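Local coordinates for protein Sqt1 (Chaetomium thermophilum, PDB 4ZOY) that is a WD40-repeat chaperone of ribosome biogenesis, thought to capture a nascent ribosomal protein while it is still being translated, at residues F187-P192 with D211-V216. Residues are numbered along the deposited sequence; the frame is centred on the assembly and turned at random.
Sequences FLHTGP and DESLHV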
ATOM      1  N   PHE A 187     -15.282  14.079  -5.347  1.00 19.21           N
ATOM      2  CA  PHE A 187     -14.574  15.335  -5.146  1.00 18.23           C
ATOM      3  C   PHE A 187     -14.877  15.916  -3.777  1.00 22.16           C
ATOM      4  O   PHE A 187     -15.178  17.103  -3.638  1.00 26.69           O
ATOM      5  CB  PHE A 187     -14.951  16.334  -6.251  1.00 21.36           C
ATOM      6  CG  PHE A 187     -14.734  15.795  -7.631  1.00 18.91           C
ATOM      7  CD1 PHE A 187     -13.484  15.860  -8.222  1.00 25.05           C
ATOM      8  CD2 PHE A 187     -15.771  15.199  -8.326  1.00 22.83           C
ATOM      9  CE1 PHE A 187     -13.274  15.346  -9.487  1.00 25.88           C
ATOM     10  CE2 PHE A 187     -15.567  14.684  -9.595  1.00 27.52           C
ATOM     11  CZ  PHE A 187     -14.316  14.757 -10.171  1.00 25.26           C
ATOM     12  N   LEU A 188     -14.786  15.075  -2.758  1.00 18.68           N
ATOM     13  CA  LEU A 188     -15.136  15.484  -1.402  1.00 20.30           C
ATOM     14  C   LEU A 188     -13.942  16.033  -0.621  1.00 21.17           C
ATOM     15  O   LEU A 188     -14.088  17.025   0.089  1.00 21.92           O
ATOM     16  CB  LEU A 188     -15.782  14.319  -0.647  1.00 20.98           C
ATOM     17  CG  LEU A 188     -17.125  13.858  -1.227  1.00 21.40           C
ATOM     18  CD1 LEU A 188     -17.751  12.777  -0.372  1.00 23.85           C
ATOM     19  CD2 LEU A 188     -18.078  15.031  -1.386  1.00 25.51           C
ATOM     20  N   HIS A 189     -12.771  15.399  -0.727  1.00 18.66           N
ATOM     21  CA  HIS A 189     -11.567  15.972  -0.117  1.00 18.49           C
ATOM     22  C   HIS A 189     -11.269  17.324  -0.756  1.00 20.10           C
ATOM     23  O   HIS A 189     -11.507  17.497  -1.947  1.00 21.31           O
ATOM     24  CB  HIS A 189     -10.341  15.075  -0.295  1.00 17.13           C
ATOM     25  CG  HIS A 189     -10.451  13.717   0.332  1.00 17.61           C
ATOM     26  ND1 HIS A 189     -10.717  13.517   1.668  1.00 16.23           N
ATOM     27  CD2 HIS A 189     -10.256  12.489  -0.201  1.00 15.38           C
ATOM     28  CE1 HIS A 189     -10.701  12.219   1.929  1.00 15.11           C
ATOM     29  NE2 HIS A 189     -10.421  11.576   0.810  1.00 16.06           N
ATOM     30  N   THR A 190     -10.725  18.256   0.023  1.00 19.93           N
ATOM     31  CA  THR A 190     -10.395  19.593  -0.488  1.00 19.92           C
ATOM     32  C   THR A 190      -8.889  19.837  -0.570  1.00 28.50           C
ATOM     33  O   THR A 190      -8.449  20.911  -0.979  1.00 26.80           O
ATOM     34  CB  THR A 190     -11.024  20.717   0.379  1.00 23.37           C
ATOM     35  OG1 THR A 190     -10.321  20.834   1.622  1.00 24.25           O
ATOM     36  CG2 THR A 190     -12.488  20.438   0.648  1.00 25.39           C
ATOM     37  N   GLY A 191      -8.106  18.844  -0.165  1.00 21.68           N
ATOM     38  CA  GLY A 191      -6.665  18.868  -0.330  1.00 23.43           C
ATOM     39  C   GLY A 191      -6.232  17.511  -0.855  1.00 21.85           C
ATOM     40  O   GLY A 191      -7.067  16.621  -1.006  1.00 20.14           O
ATOM     41  N   PRO A 192      -4.928  17.337  -1.122  1.00 19.63           N
ATOM     42  CA  PRO A 192      -4.413  16.079  -1.678  1.00 18.19           C
ATOM     43  C   PRO A 192      -4.951  14.839  -0.970  1.00 15.52           C
ATOM     44  O   PRO A 192      -4.996  14.780   0.260  1.00 18.40           O
ATOM     45  CB  PRO A 192      -2.905  16.201  -1.474  1.00 20.01           C
ATOM     46  CG  PRO A 192      -2.658  17.684  -1.558  1.00 19.45           C
ATOM     47  CD  PRO A 192      -3.859  18.333  -0.926  1.00 19.67           C
ATOM     48  N   ASP A 211      -6.091  17.465   4.147  1.00 20.14           N
ATOM     49  CA  ASP A 211      -7.030  18.448   4.696  1.00 18.75           C
ATOM     50  C   ASP A 211      -7.759  17.927   5.940  1.00 19.96           C
ATOM     51  O   ASP A 211      -8.647  18.598   6.473  1.00 20.23           O
ATOM     52  CB  ASP A 211      -8.030  18.893   3.604  1.00 19.83           C
ATOM     53  CG  ASP A 211      -9.226  17.953   3.445  1.00 21.91           C
ATOM     54  OD1 ASP A 211      -9.234  16.815   3.969  1.00 19.50           O
ATOM     55  OD2 ASP A 211     -10.192  18.368   2.768  1.00 24.91           O
ATOM     56  N   GLU A 212      -7.369  16.723   6.374  1.00 17.77           N
ATOM     57  CA  GLU A 212      -7.797  16.077   7.623  1.00 16.31           C
ATOM     58  C   GLU A 212      -9.120  15.314   7.499  1.00 16.31           C
ATOM     59  O   GLU A 212      -9.610  14.764   8.483  1.00 18.97           O
ATOM     60  CB  GLU A 212      -7.850  17.101   8.775  1.00 24.67           C
ATOM     61  CG  GLU A 212      -6.483  17.754   8.990  1.00 26.32           C
ATOM     62  CD  GLU A 212      -6.482  18.944   9.930  1.00 33.06           C
ATOM     63  OE1 GLU A 212      -7.355  19.021  10.813  1.00 32.29           O
ATOM     64  OE2 GLU A 212      -5.570  19.788   9.799  1.00 33.70           O
ATOM     65  N   SER A 213      -9.675  15.233   6.288  1.00 16.65           N
ATOM     66  CA  SER A 213     -10.939  14.508   6.125  1.00 16.06           C
ATOM     67  C   SER A 213     -10.772  13.021   5.784  1.00 17.29           C
ATOM     68  O   SER A 213      -9.766  12.591   5.195  1.00 16.93           O
ATOM     69  CB  SER A 213     -11.821  15.179   5.065  1.00 17.54           C
ATOM     70  OG  SER A 213     -11.207  15.223   3.789  1.00 17.73           O
ATOM     71  N   LEU A 214     -11.777  12.257   6.201  1.00 16.80           N
ATOM     72  CA  LEU A 214     -11.957  10.847   5.871  1.00 16.46           C
ATOM     73  C   LEU A 214     -13.306  10.683   5.198  1.00 16.80           C
ATOM     74  O   LEU A 214     -14.307  11.127   5.742  1.00 16.15           O
ATOM     75  CB  LEU A 214     -11.913   9.971   7.127  1.00 15.52           C
ATOM     76  CG  LEU A 214     -12.543   8.575   7.080  1.00 13.92           C
ATOM     77  CD1 LEU A 214     -11.684   7.609   6.247  1.00 14.63           C
ATOM     78  CD2 LEU A 214     -12.750   7.991   8.471  1.00 16.78           C
ATOM     79  N   HIS A 215     -13.336  10.056   4.029  1.00 14.98           N
ATOM     80  CA  HIS A 215     -14.594   9.699   3.385  1.00 14.07           C
ATOM     81  C   HIS A 215     -14.566   8.227   3.040  1.00 16.06           C
ATOM     82  O   HIS A 215     -13.550   7.711   2.560  1.00 16.57           O
ATOM     83  CB  HIS A 215     -14.851  10.546   2.144  1.00 15.05           C
ATOM     84  CG  HIS A 215     -14.994  11.999   2.453  1.00 16.10           C
ATOM     85  ND1 HIS A 215     -16.120  12.513   3.062  1.00 18.02           N
ATOM     86  CD2 HIS A 215     -14.142  13.036   2.287  1.00 18.00           C
ATOM     87  CE1 HIS A 215     -15.961  13.811   3.238  1.00 17.12           C
ATOM     88  NE2 HIS A 215     -14.770  14.155   2.782  1.00 19.97           N
ATOM     89  N   VAL A 216     -15.675   7.544   3.295  1.00 14.58           N
ATOM     90  CA  VAL A 216     -15.771   6.135   2.979  1.00 15.34           C
ATOM     91  C   VAL A 216     -16.907   5.956   1.976  1.00 15.71           C
ATOM     92  O   VAL A 216     -18.080   6.066   2.328  1.00 17.34           O
ATOM     93  CB  VAL A 216     -16.007   5.285   4.237  1.00 15.34           C
ATOM     94  CG1 VAL A 216     -16.013   3.816   3.866  1.00 16.29           C
ATOM     95  CG2 VAL A 216     -14.911   5.564   5.283  1.00 16.89           C
TER
HETATM   96  O   HOH W   1     -14.273  16.962   2.888  1.00 22.83           O
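Asp211 OD2 accepts two hydrogen bonds from Thr190: OG1 lies 2.7 Å from it, at its anti lone pair, and the backbone N lies 2.8 Å from it, above the carboxylate plane by 48°. The contact is consistent with the His-Ser/Thr-Asp network of WD40 beta-propeller blades, with Ser213 OG set between the histidine and the aspartate. It ties the loop between strands 180-186 and 193-198 to the turn that leads into strand 214-218. His189 ND1 donates to Ser213 OG at 2.8 Å, with the acceptor in the ring plane and an N-H...O angle of 167°, while NE2 is hydrogen-bonded to Thr207 OG1 on strand 204-209. Ser213 OG passes the chain on to the syn lone pair of Asp211 OD1, which also accepts from Ser213 N at 2.8 Å and so closes an Asx turn. An alanine in place of Asp211 would probably leave Thr190 N and OG1 without this shared acceptor and the Ser213 hydroxyl, which donates to OD1, without its acceptor and freer to turn. Farther along, Leu188 CB sits over one face of the His215 ring, 3.7 Å from its centroid, a CH-pi contact only 16° off the normal. His215 ND1 is hydrogen-bonded to Ser238 OG on strand 235-239. At the ring edge, in plane, a water bridges the segments, 2.9 Å from His215 NE2 and donating to Leu188 O at 2.8 Å.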